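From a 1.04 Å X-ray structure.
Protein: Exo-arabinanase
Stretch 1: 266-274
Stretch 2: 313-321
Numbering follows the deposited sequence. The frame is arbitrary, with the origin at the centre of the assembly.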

# COMPACT_ATOMS: atom_id res chain seq x y z
N SER A 266 2.76 9.75 -8.72
CA SER A 266 2.74 9.56 -7.27
C SER A 266 2.00 8.28 -6.84
O SER A 266 1.00 7.85 -7.43
N SER A 267 2.52 7.71 -5.74
CA SER A 267 1.81 6.79 -4.88
C SER A 267 0.92 5.79 -5.59
O SER A 267 -0.31 5.84 -5.46
N PRO A 268 1.52 4.85 -6.29
CA PRO A 268 0.71 3.90 -7.07
C PRO A 268 0.10 2.81 -6.22
O PRO A 268 0.56 2.46 -5.13
N TYR A 269 -0.93 2.18 -6.79
CA TYR A 269 -1.44 0.91 -6.29
C TYR A 269 -1.75 0.05 -7.51
O TYR A 269 -2.23 0.58 -8.51
N ALA A 270 -1.49 -1.24 -7.44
CA ALA A 270 -1.76 -2.15 -8.57
C ALA A 270 -2.42 -3.43 -8.04
O ALA A 270 -2.03 -3.94 -6.99
N VAL A 271 -3.35 -3.94 -8.81
CA VAL A 271 -4.05 -5.20 -8.57
C VAL A 271 -4.25 -5.90 -9.93
O VAL A 271 -4.05 -5.30 -10.97
N TRP A 272 -4.67 -7.14 -9.86
CA TRP A 272 -4.98 -7.94 -11.04
C TRP A 272 -6.30 -8.68 -10.82
O TRP A 272 -6.53 -9.23 -9.77
N THR A 273 -7.12 -8.69 -11.90
CA THR A 273 -8.36 -9.49 -11.91
C THR A 273 -8.31 -10.47 -13.08
O THR A 273 -7.81 -10.12 -14.14
N PRO A 274 -8.94 -11.65 -12.94
CA PRO A 274 -9.16 -12.47 -14.11
C PRO A 274 -10.07 -11.88 -15.16
O PRO A 274 -10.06 -12.35 -16.30
N GLY A 313 -6.96 10.39 -4.51
CA GLY A 313 -6.38 10.59 -3.21
C GLY A 313 -5.01 9.96 -3.14
O GLY A 313 -4.61 9.13 -3.95
N TYR A 314 -4.29 10.35 -2.06
CA TYR A 314 -2.93 9.89 -1.85
C TYR A 314 -2.91 8.39 -1.55
O TYR A 314 -3.65 7.89 -0.70
N THR A 315 -2.03 7.67 -2.30
CA THR A 315 -1.93 6.21 -2.24
C THR A 315 -3.29 5.50 -2.16
O THR A 315 -3.50 4.54 -1.42
N ARG A 316 -4.21 5.99 -2.99
CA ARG A 316 -5.53 5.39 -3.11
C ARG A 316 -5.39 3.91 -3.34
O ARG A 316 -4.61 3.47 -4.18
N ALA A 317 -6.15 3.12 -2.57
CA ALA A 317 -5.97 1.68 -2.48
C ALA A 317 -7.00 0.96 -3.32
O ALA A 317 -8.18 1.30 -3.35
N LEU A 318 -6.57 -0.08 -4.03
CA LEU A 318 -7.41 -0.91 -4.88
C LEU A 318 -7.46 -2.33 -4.31
O LEU A 318 -6.46 -2.84 -3.78
N ARG A 319 -8.57 -3.02 -4.54
CA ARG A 319 -8.66 -4.44 -4.20
C ARG A 319 -9.67 -5.11 -5.14
O ARG A 319 -10.81 -4.68 -5.25
N VAL A 320 -9.24 -6.19 -5.78
CA VAL A 320 -10.14 -7.04 -6.54
C VAL A 320 -10.77 -8.01 -5.54
O VAL A 320 -10.05 -8.86 -4.95
N LEU A 321 -12.05 -7.88 -5.31
CA LEU A 321 -12.72 -8.81 -4.41
C LEU A 321 -12.81 -10.18 -5.05
O LEU A 321 -12.81 -10.34 -6.26

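Strand 269-273 and strand 317-320 run side by side in the same direction, their axes 6° apart and 6.4 Å from each other at closest approach. No hydrogen bond joins their backbones directly; side chains occupy the space between them, and two waters bridge the loops that precede them. From the first stretch Tyr269 and Val271 point toward the second, whereas Ala270 and Trp272 point away, so that within the strand Tyr269 to Trp272 alternate as expected of an extended chain. In the loop before it, Ser267 points toward the second stretch and Pro268 away.

At the N-terminal end the backbones come nearest, with CA of Ser267 and CA of Thr315 4.6 Å apart, and the small serine suits this narrow part of the seam. Its p rotamer (chi1 70°) brings OG within 2.9 Å of Thr315 N, which donates a hydrogen bond to it. The two CB atoms, of Ser267 and Thr315, lie 3.8 Å apart. Tyr314, t at chi1, starts out sideways, but its ring end comes nearer, and CD1 of Tyr314 lies 3.9 Å from Ser267 OG.

Tyr269 is the main bump of the interface and has 100 Å² covered by the second stretch. With chi1 at -150° (t) and chi2 at 97°, its ring lies against the backbone of Ala317 and Leu318. Ala317 CA sits over one ring face, 4.3 Å from the centroid and 22° off the normal, in a CH-pi contact; Leu318 N lies over the same face. Ala317 CB lies off to the side, 4.4 Å from Tyr269 CE1. Other close approaches of the side chain are Tyr269 CB to Arg316 O at 3.3 Å, Tyr269 CE2 to Leu318 O at 3.3 Å, and Tyr269 CD2 to Leu318 CB at 4.0 Å.

Val271 (m) fills the next hollow. Both its methyls lie against Leu318 CB, CG1 of Val271 at 3.8 Å and CG2 at 4.0 Å; Val271 CG1 is also 3.4 Å from Leu318 O, and Val271 CG2 meets Val320 CG2 at 3.7 Å. Leu318, in the m,t rotamer, points sideways yet has 79 Å² covered. Val320 (t) points back toward the first stretch: Val320 CG2 approaches Trp272 O at 3.5 Å, and both methyls pack on Thr273 CB, CG1 of Val320 at 3.8 Å and CG2 at 3.9 Å, closing the far end of the seam.

Two waters bridge the stretches toward their N-terminal ends. Water 1 donates hydrogen bonds to Ser267 O at 3.0 Å and Arg316 O at 2.8 Å, tying the two backbones together. Water 2 donates to Pro268 O at 2.8 Å and is hydrogen-bonded to Thr315 OG1 at 2.7 Å, linking groups that are 4.3 Å apart, Pro268 O and Thr315 OG1.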

# COMPACT_ATOMS: atom_id res chain seq x y z
CB SER A 266 2.17 10.74 -6.54
OG SER A 266 2.95 11.91 -6.72
CB SER A 267 1.01 7.57 -3.83
OG SER A 267 -0.09 8.26 -4.37
CB PRO A 268 1.76 3.27 -8.00
CG PRO A 268 3.02 3.27 -7.17
CD PRO A 268 2.97 4.58 -6.44
CB TYR A 269 -2.68 1.11 -5.37
CG TYR A 269 -2.74 0.01 -4.31
CD1 TYR A 269 -2.24 0.26 -3.04
CD2 TYR A 269 -3.23 -1.27 -4.57
CE1 TYR A 269 -2.26 -0.71 -2.07
CE2 TYR A 269 -3.22 -2.24 -3.61
CZ TYR A 269 -2.74 -1.96 -2.36
OH TYR A 269 -2.70 -2.91 -1.35
CB ALA A 270 -0.49 -2.55 -9.27
CB VAL A 271 -5.41 -4.98 -7.86
CG1 VAL A 271 -5.18 -4.45 -6.48
CG2 VAL A 271 -6.34 -4.10 -8.68
CB TRP A 272 -3.82 -8.91 -11.36
CG TRP A 272 -4.16 -9.81 -12.53
CD1 TRP A 272 -3.96 -9.58 -13.83
CD2 TRP A 272 -4.78 -11.11 -12.45
NE1 TRP A 272 -4.41 -10.62 -14.61
CE2 TRP A 272 -4.92 -11.58 -13.77
CE3 TRP A 272 -5.22 -11.91 -11.40
CZ2 TRP A 272 -5.48 -12.81 -14.08
CZ3 TRP A 272 -5.79 -13.14 -11.68
CH2 TRP A 272 -5.90 -13.57 -12.99
CB THR A 273 -9.59 -8.59 -12.08
OG1 THR A 273 -10.74 -9.45 -12.20
CG2 THR A 273 -9.52 -7.68 -13.27
CB PRO A 274 -9.85 -13.75 -13.50
CG PRO A 274 -9.53 -13.71 -12.04
CD PRO A 274 -9.41 -12.29 -11.68
CB TYR A 314 -2.35 10.62 -0.66
CG TYR A 314 -0.89 10.31 -0.34
CD1 TYR A 314 0.12 10.56 -1.25
CD2 TYR A 314 -0.56 9.80 0.88
CE1 TYR A 314 1.43 10.28 -0.99
CE2 TYR A 314 0.77 9.57 1.22
CZ TYR A 314 1.76 9.82 0.29
OH TYR A 314 3.08 9.64 0.63
CB THR A 315 -0.91 5.78 -1.15
OG1 THR A 315 -0.55 4.39 -1.41
CG2 THR A 315 -1.34 5.90 0.27
CB ARG A 316 -6.30 6.10 -4.23
CG ARG A 316 -7.76 5.71 -4.33
CD ARG A 316 -8.51 6.54 -5.36
NE ARG A 316 -8.01 6.22 -6.70
CZ ARG A 316 -8.57 6.67 -7.81
NH1 ARG A 316 -9.68 7.40 -7.78
NH2 ARG A 316 -8.03 6.38 -9.00
CB ALA A 317 -6.05 1.21 -1.04
CB LEU A 318 -6.85 -0.99 -6.29
CG LEU A 318 -6.63 0.32 -7.03
CD1 LEU A 318 -6.04 0.06 -8.41
CD2 LEU A 318 -7.92 1.11 -7.12
CB ARG A 319 -9.02 -4.68 -2.77
CG ARG A 319 -9.02 -6.15 -2.42
CD ARG A 319 -9.02 -6.43 -0.93
NE ARG A 319 -7.78 -5.98 -0.33
CZ ARG A 319 -6.60 -6.61 -0.43
NH1 ARG A 319 -6.49 -7.75 -1.06
NH2 ARG A 319 -5.56 -6.06 0.13
CB VAL A 320 -9.41 -7.78 -7.65
CG1 VAL A 320 -10.35 -8.77 -8.36
CG2 VAL A 320 -8.83 -6.78 -8.67
CB LEU A 321 -14.11 -8.28 -4.07
CG LEU A 321 -14.13 -6.90 -3.39
CD1 LEU A 321 -15.57 -6.57 -3.03
CD2 LEU A 321 -13.21 -6.81 -2.21
O HOH W 1 -3.16 5.12 -5.96
O HOH W 2 1.56 3.94 -3.03